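Local coordinates for protein ribulose bisphosphate carboxylase (PDB 2D69) that probably fixes carbon dioxide onto ribulose 1,5-bisphosphate to give two molecules of 3-phosphoglycerate, using magnesium, in an archaeal route of AMP breakdown, at residues A[108-111]-A[117-120]; A[197-202]-A[235-240]; A[404-407]-A[411-414]. All blocks are in the same frame, centred on the assembly; numbering follows the deposited sequence.

Interaction 1: residues A[108-111]-A[117-120]; sequences NVFG and NLRL. With SO4 (sulfate ion), chain G.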
# COMPACT_ATOMS: atom_id res chain seq x y z
N ASN A 108 31.44 1.41 27.80
CA ASN A 108 32.45 0.53 28.39
C ASN A 108 33.24 1.19 29.48
O ASN A 108 33.94 0.49 30.23
CB ASN A 108 33.43 0.05 27.32
CG ASN A 108 32.90 -1.12 26.53
OD1 ASN A 108 31.72 -1.50 26.69
ND2 ASN A 108 33.75 -1.71 25.69
N VAL A 109 33.18 2.52 29.57
CA VAL A 109 34.05 3.22 30.53
C VAL A 109 33.74 2.84 31.99
O VAL A 109 34.63 2.85 32.86
CB VAL A 109 34.00 4.76 30.37
CG1 VAL A 109 34.77 5.20 29.13
CG2 VAL A 109 32.60 5.29 30.35
N PHE A 110 32.49 2.51 32.26
CA PHE A 110 32.02 2.23 33.61
C PHE A 110 32.52 0.91 34.12
O PHE A 110 32.54 0.68 35.34
CB PHE A 110 30.51 2.20 33.63
CG PHE A 110 29.87 3.54 33.52
CD1 PHE A 110 29.04 3.85 32.46
CD2 PHE A 110 30.05 4.48 34.51
CE1 PHE A 110 28.43 5.09 32.39
CE2 PHE A 110 29.41 5.74 34.45
CZ PHE A 110 28.61 6.04 33.41
N GLY A 111 32.94 0.03 33.22
CA GLY A 111 33.45 -1.26 33.59
C GLY A 111 34.97 -1.37 33.66
O GLY A 111 35.45 -2.43 33.92
N ASN A 117 35.65 3.79 40.65
CA ASN A 117 34.31 4.32 40.50
C ASN A 117 34.33 5.35 39.36
O ASN A 117 35.32 6.04 39.19
CB ASN A 117 33.88 5.04 41.78
CG ASN A 117 33.46 4.08 42.89
OD1 ASN A 117 32.52 3.28 42.73
ND2 ASN A 117 34.19 4.12 44.02
N LEU A 118 33.19 5.54 38.69
CA LEU A 118 33.11 6.43 37.55
C LEU A 118 31.68 6.94 37.45
O LEU A 118 30.76 6.14 37.40
CB LEU A 118 33.52 5.73 36.23
CG LEU A 118 33.36 6.65 35.00
CD1 LEU A 118 34.36 7.78 34.98
CD2 LEU A 118 33.42 5.91 33.69
N ARG A 119 31.53 8.26 37.42
CA ARG A 119 30.21 8.87 37.31
C ARG A 119 30.24 9.88 36.23
O ARG A 119 31.09 10.75 36.24
CB ARG A 119 29.85 9.53 38.64
CG ARG A 119 28.36 9.72 38.83
CD ARG A 119 27.97 10.49 40.11
NE ARG A 119 26.55 10.34 40.38
CZ ARG A 119 25.82 11.12 41.19
NH1 ARG A 119 26.35 12.19 41.77
NH2 ARG A 119 24.54 10.84 41.37
N LEU A 120 29.29 9.82 35.29
CA LEU A 120 29.18 10.85 34.30
C LEU A 120 28.32 11.95 34.90
O LEU A 120 27.18 11.72 35.20
CB LEU A 120 28.57 10.24 33.05
CG LEU A 120 27.94 10.95 31.84
CD1 LEU A 120 27.83 12.44 31.86
CD2 LEU A 120 28.59 10.46 30.57
S SO4 G . 30.38 13.57 43.47
O1 SO4 G . 30.08 12.78 44.66
O2 SO4 G . 31.78 13.39 43.11
O3 SO4 G . 29.55 13.11 42.35
O4 SO4 G . 30.18 14.98 43.77

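Interaction 2: residues A[197-202]-A[235-240]; sequences NRFEER and EKRAEM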
# COMPACT_ATOMS: atom_id res chain seq x y z
N ASN A 197 -7.95 -5.06 32.47
CA ASN A 197 -7.86 -3.65 32.04
C ASN A 197 -7.02 -3.52 30.76
O ASN A 197 -5.87 -3.10 30.78
CB ASN A 197 -7.27 -2.75 33.15
CG ASN A 197 -7.71 -1.30 33.03
OD1 ASN A 197 -7.61 -0.71 31.97
ND2 ASN A 197 -8.23 -0.72 34.13
N ARG A 198 -7.63 -3.88 29.65
CA ARG A 198 -6.97 -3.82 28.36
C ARG A 198 -6.80 -2.38 27.92
O ARG A 198 -7.77 -1.62 27.95
CB ARG A 198 -7.76 -4.58 27.28
CG ARG A 198 -7.38 -6.02 27.12
CD ARG A 198 -8.04 -6.77 25.92
NE ARG A 198 -7.54 -6.43 24.58
CZ ARG A 198 -8.20 -5.69 23.69
NH1 ARG A 198 -9.39 -5.20 23.97
NH2 ARG A 198 -7.69 -5.46 22.49
N PHE A 199 -5.60 -2.07 27.43
CA PHE A 199 -5.25 -0.72 27.06
C PHE A 199 -6.30 -0.09 26.17
O PHE A 199 -6.82 1.01 26.46
CB PHE A 199 -3.85 -0.64 26.37
CG PHE A 199 -3.41 0.77 26.18
CD1 PHE A 199 -3.83 1.52 25.05
CD2 PHE A 199 -2.71 1.41 27.20
CE1 PHE A 199 -3.50 2.88 24.93
CE2 PHE A 199 -2.34 2.75 27.05
CZ PHE A 199 -2.78 3.51 25.94
N GLU A 200 -6.69 -0.78 25.10
CA GLU A 200 -7.67 -0.12 24.18
C GLU A 200 -9.05 0.11 24.75
O GLU A 200 -9.83 1.08 24.36
CB GLU A 200 -7.75 -0.84 22.82
CG GLU A 200 -8.43 0.09 21.77
CD GLU A 200 -8.25 -0.34 20.32
OE1 GLU A 200 -8.59 0.48 19.42
OE2 GLU A 200 -7.78 -1.48 20.09
N GLU A 201 -9.43 -0.79 25.65
CA GLU A 201 -10.70 -0.64 26.38
C GLU A 201 -10.60 0.53 27.36
O GLU A 201 -11.50 1.32 27.47
CB GLU A 201 -11.07 -1.94 27.09
CG GLU A 201 -11.39 -3.09 26.13
CD GLU A 201 -11.66 -4.43 26.83
OE1 GLU A 201 -11.55 -5.47 26.10
OE2 GLU A 201 -11.99 -4.44 28.07
N ARG A 202 -9.46 0.66 28.02
CA ARG A 202 -9.23 1.80 28.91
C ARG A 202 -9.26 3.13 28.14
O ARG A 202 -9.98 4.06 28.55
CB ARG A 202 -7.90 1.66 29.63
CG ARG A 202 -7.76 2.64 30.77
CD ARG A 202 -6.69 2.22 31.72
NE ARG A 202 -5.33 2.57 31.30
CZ ARG A 202 -4.41 1.66 30.98
NH1 ARG A 202 -4.72 0.37 30.89
NH2 ARG A 202 -3.18 2.06 30.77
N GLU A 235 3.95 2.39 20.02
CA GLU A 235 3.50 3.15 18.87
C GLU A 235 2.03 2.98 18.61
O GLU A 235 1.34 4.00 18.42
CB GLU A 235 4.29 2.82 17.60
CG GLU A 235 3.73 3.41 16.32
CD GLU A 235 4.73 3.40 15.15
OE1 GLU A 235 5.69 2.60 15.15
OE2 GLU A 235 4.60 4.23 14.25
N LYS A 236 1.54 1.75 18.58
CA LYS A 236 0.10 1.49 18.37
C LYS A 236 -0.74 2.15 19.48
O LYS A 236 -1.81 2.69 19.24
CB LYS A 236 -0.18 -0.01 18.27
CG LYS A 236 0.30 -0.69 16.93
CD LYS A 236 0.35 -2.25 17.02
CE LYS A 236 1.00 -2.97 15.76
NZ LYS A 236 1.79 -4.26 16.11
N ARG A 237 -0.23 2.15 20.71
CA ARG A 237 -1.00 2.68 21.84
C ARG A 237 -1.05 4.23 21.76
O ARG A 237 -2.09 4.84 21.97
CB ARG A 237 -0.43 2.16 23.16
CG ARG A 237 -0.82 0.71 23.45
CD ARG A 237 -0.19 0.09 24.73
NE ARG A 237 -0.58 -1.31 24.73
CZ ARG A 237 -0.16 -2.28 25.54
NH1 ARG A 237 -0.59 -3.51 25.30
NH2 ARG A 237 0.70 -2.05 26.51
N ALA A 238 0.08 4.84 21.37
CA ALA A 238 0.12 6.30 21.10
C ALA A 238 -0.89 6.67 20.04
O ALA A 238 -1.68 7.62 20.21
CB ALA A 238 1.55 6.77 20.74
N GLU A 239 -0.97 5.86 18.98
CA GLU A 239 -1.98 6.17 17.93
C GLU A 239 -3.40 6.08 18.45
O GLU A 239 -4.31 6.92 18.12
CB GLU A 239 -1.80 5.19 16.72
CG GLU A 239 -0.50 5.38 15.94
CD GLU A 239 -0.26 4.33 14.85
OE1 GLU A 239 -0.83 3.23 14.92
OE2 GLU A 239 0.52 4.59 13.92
N MET A 240 -3.66 5.10 19.30
CA MET A 240 -5.00 4.98 19.93
C MET A 240 -5.35 6.17 20.83
O MET A 240 -6.48 6.67 20.80
CB MET A 240 -5.16 3.70 20.71
CG MET A 240 -5.10 2.40 19.90
SD MET A 240 -4.79 1.10 21.17
CE MET A 240 -4.25 -0.33 20.13

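Interaction 3: residues A[404-407]-A[411-414]; sequences EKAK and ELKK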
# COMPACT_ATOMS: atom_id res chain seq x y z
N GLU A 404 -6.30 30.67 56.70
CA GLU A 404 -7.28 31.66 56.21
C GLU A 404 -8.11 31.10 55.04
O GLU A 404 -9.30 31.38 54.92
CB GLU A 404 -6.62 32.99 55.78
CG GLU A 404 -6.15 33.85 56.94
CD GLU A 404 -7.28 34.65 57.60
OE1 GLU A 404 -8.43 34.17 57.61
OE2 GLU A 404 -6.99 35.77 58.08
N LYS A 405 -7.48 30.33 54.17
CA LYS A 405 -8.16 29.76 53.01
C LYS A 405 -9.15 28.68 53.45
O LYS A 405 -10.19 28.49 52.84
CB LYS A 405 -7.13 29.19 52.03
CG LYS A 405 -7.71 28.63 50.74
CD LYS A 405 -8.27 29.71 49.83
CE LYS A 405 -8.84 29.06 48.57
NZ LYS A 405 -9.08 30.00 47.47
N ALA A 406 -8.80 27.99 54.53
CA ALA A 406 -9.54 26.86 55.03
C ALA A 406 -10.91 27.27 55.58
O ALA A 406 -11.79 26.43 55.71
CB ALA A 406 -8.74 26.15 56.10
N LYS A 407 -11.08 28.57 55.85
CA LYS A 407 -12.36 29.09 56.33
C LYS A 407 -13.44 29.13 55.26
O LYS A 407 -14.62 29.09 55.57
CB LYS A 407 -12.18 30.50 56.94
CG LYS A 407 -11.34 30.52 58.21
CD LYS A 407 -10.77 31.93 58.43
CE LYS A 407 -10.34 32.21 59.87
NZ LYS A 407 -9.90 33.65 60.01
N GLU A 411 -12.75 21.35 52.46
CA GLU A 411 -11.89 20.25 52.07
C GLU A 411 -10.48 20.51 52.56
O GLU A 411 -9.80 19.64 53.12
CB GLU A 411 -11.93 20.05 50.54
CG GLU A 411 -13.28 19.56 50.03
CD GLU A 411 -14.30 20.65 49.78
OE1 GLU A 411 -15.42 20.27 49.42
OE2 GLU A 411 -14.02 21.87 49.92
N LEU A 412 -10.04 21.74 52.38
CA LEU A 412 -8.71 22.12 52.81
C LEU A 412 -8.67 22.12 54.34
O LEU A 412 -7.70 21.71 54.95
CB LEU A 412 -8.31 23.47 52.21
CG LEU A 412 -6.99 24.01 52.73
CD1 LEU A 412 -5.81 23.05 52.41
CD2 LEU A 412 -6.76 25.43 52.21
N LYS A 413 -9.75 22.57 54.98
CA LYS A 413 -9.81 22.56 56.45
C LYS A 413 -9.62 21.13 56.99
O LYS A 413 -8.84 20.92 57.91
CB LYS A 413 -11.12 23.18 56.94
CG LYS A 413 -11.14 23.60 58.44
CD LYS A 413 -12.53 24.04 58.83
CE LYS A 413 -12.54 24.98 60.02
NZ LYS A 413 -13.92 25.02 60.64
N LYS A 414 -10.28 20.14 56.40
CA LYS A 414 -10.21 18.76 56.90
C LYS A 414 -8.83 18.16 56.68
O LYS A 414 -8.33 17.38 57.50
CB LYS A 414 -11.24 17.84 56.25
CG LYS A 414 -11.91 16.84 57.22
CD LYS A 414 -13.40 17.16 57.36
CE LYS A 414 -14.21 16.03 58.00
NZ LYS A 414 -15.31 16.65 58.87

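Interaction 1: residues A[108-111]-A[117-120]
L118 reaches from its strand into the angle between V109 and F110. Its CD2 touches V109 CG2 at 3.5 Å, tighter than usual for two methyls, and sits 3.8 Å from F110 CD2, where the leucine side chain and the ring cross at about a right angle. The F110 ring turns its edge to the strand: the carbonyl oxygen of L118 lies in the ring plane, 3.3 Å from F110 CE2, so weakly positive ring hydrogens face a backbone oxygen. Farther along the same edge, F110 CZ meets L120 CB at 4.2 Å. With CG anti to the carbonyl carbon (chi1 -73°), F110 swings its ring toward a strand that its CB does not face. With an alanine here, the parts of L118 and L120 that the ring covers would probably be left bare and a gap opened beside the strand. Leucines suit the alternate positions 118 and 120, which face the 108-111 turn and also pack on Y30 of the neighbouring strand 26-34. R119 points away, and its NH1 makes a weak hydrogen bond of 3.4 Å to O3 of a sulfate probably left from crystallisation. F110 also packs on A283 of a second subunit, whose R287 NH1 hydrogen-bonds the F110 carbonyl oxygen. A 3-10 turn, with G111 N hydrogen-bonded to N108 O, thus packs on part of the mixed sheet, beside helix 39-49, in the RuBisCO N-terminal domain.

Interaction 2: residues A[197-202]-A[235-240]
F199 and R237 join two neighbouring outer helices of the RuBisCO alpha/beta barrel, 199-217 and 231-244, and theirs is the closely packed part of the contact. The R237 chain, extended from CG to NE, runs obliquely over one face of the ring. A CH-pi contact sets R237 CG 3.8 Å from the ring centroid, 21° off the normal, while CD lies 3.6 Å from F199 CG. The guanidinium plane is only 11° from that of the ring, but its face covers F199 CB, so the aliphatic part of the arginine does most of the covering. With CG anti to its amide nitrogen (chi1 -171°), F199 carries the ring out toward helix 231-244, one face against the arginine; the ring also packs on I225. Arginine suits position 237 because its methylenes cover the aromatic face while the charged end reaches beyond it to a salt bridge with E94 of a second subunit.

The other side, where E200 meets M240, is more loosely packed, without a ring face to lie on, and both residues are partly exposed. Here the two extended chains cross at about a right angle, the thioether lying against the glutamate's methylenes, with M240 SD 3.8 Å from E200 CG. Unbranched, flexible methionine can serve both neighbours: in a Met-aromatic contact its sulfur stands at the ring's edge, 5.3 Å from the F199 centroid, while its methyl carbon CE ends 3.7 Å from E200 OE2.

Interaction 3: residues A[404-407]-A[411-414]
K405 and L412 both carry CG anti to the backbone nitrogen (chi1 -177° and 174°), which brings K405 CG within 3.6 Å of L412 CD2. The lysine then bends at chi2 (70°), and its amino end leads away from the leucine; only the methylenes of its base are used, crossing the leucine at about a right angle. Lysine suits this border because its apolar stem can pack while its charge goes elsewhere. L412 is the buried member, and it also packs on A392 of helix 382-398 and on P353.

A406 makes the closest backbone approach, its CA 4.5 Å from that of K413. Its small CB fits against the main chain of the following helix, 3.8 Å from K413 CA, a place where a methyl is bulk enough. K413 lays its CB 3.5 Å from the carbonyl oxygen of A406, then extends away. On the outer side, K407 NZ forms a 2.9 Å salt bridge with E404 OE1, approaching from above the carboxylate plane.

Between the segments, the S408 hydroxyl hydrogen-bonds the K405 carbonyl oxygen, and the L412 amide makes a weak hydrogen bond to S409 OG. Together these contacts form a tight turn between two consecutive helices, 402-405 and 410-422, in the C-terminal part of the barrel domain.

The three contacts follow one another along the chain and do not touch. Interaction 1 belongs to the N-terminal domain, whereas interactions 2 and 3 lie in the barrel domain, their centres 39 Å apart. Interactions 1 and 3 are on opposite sides of the chain's centre, with centres 51 Å apart. Within the chain, the R119 side chain is about 10 Å from that of R279, F199 about 12 Å from D188, and L412 about 11 Å from A371, predicted to bind substrate, magnesium and substrate respectively. Across a subunit boundary, N108 of interaction 1 packs on E189, a predicted magnesium ligand, of a second subunit. Interaction 2 also meets other subunits, whereas no other protein chain of the octamer touches 404-407 or 411-414.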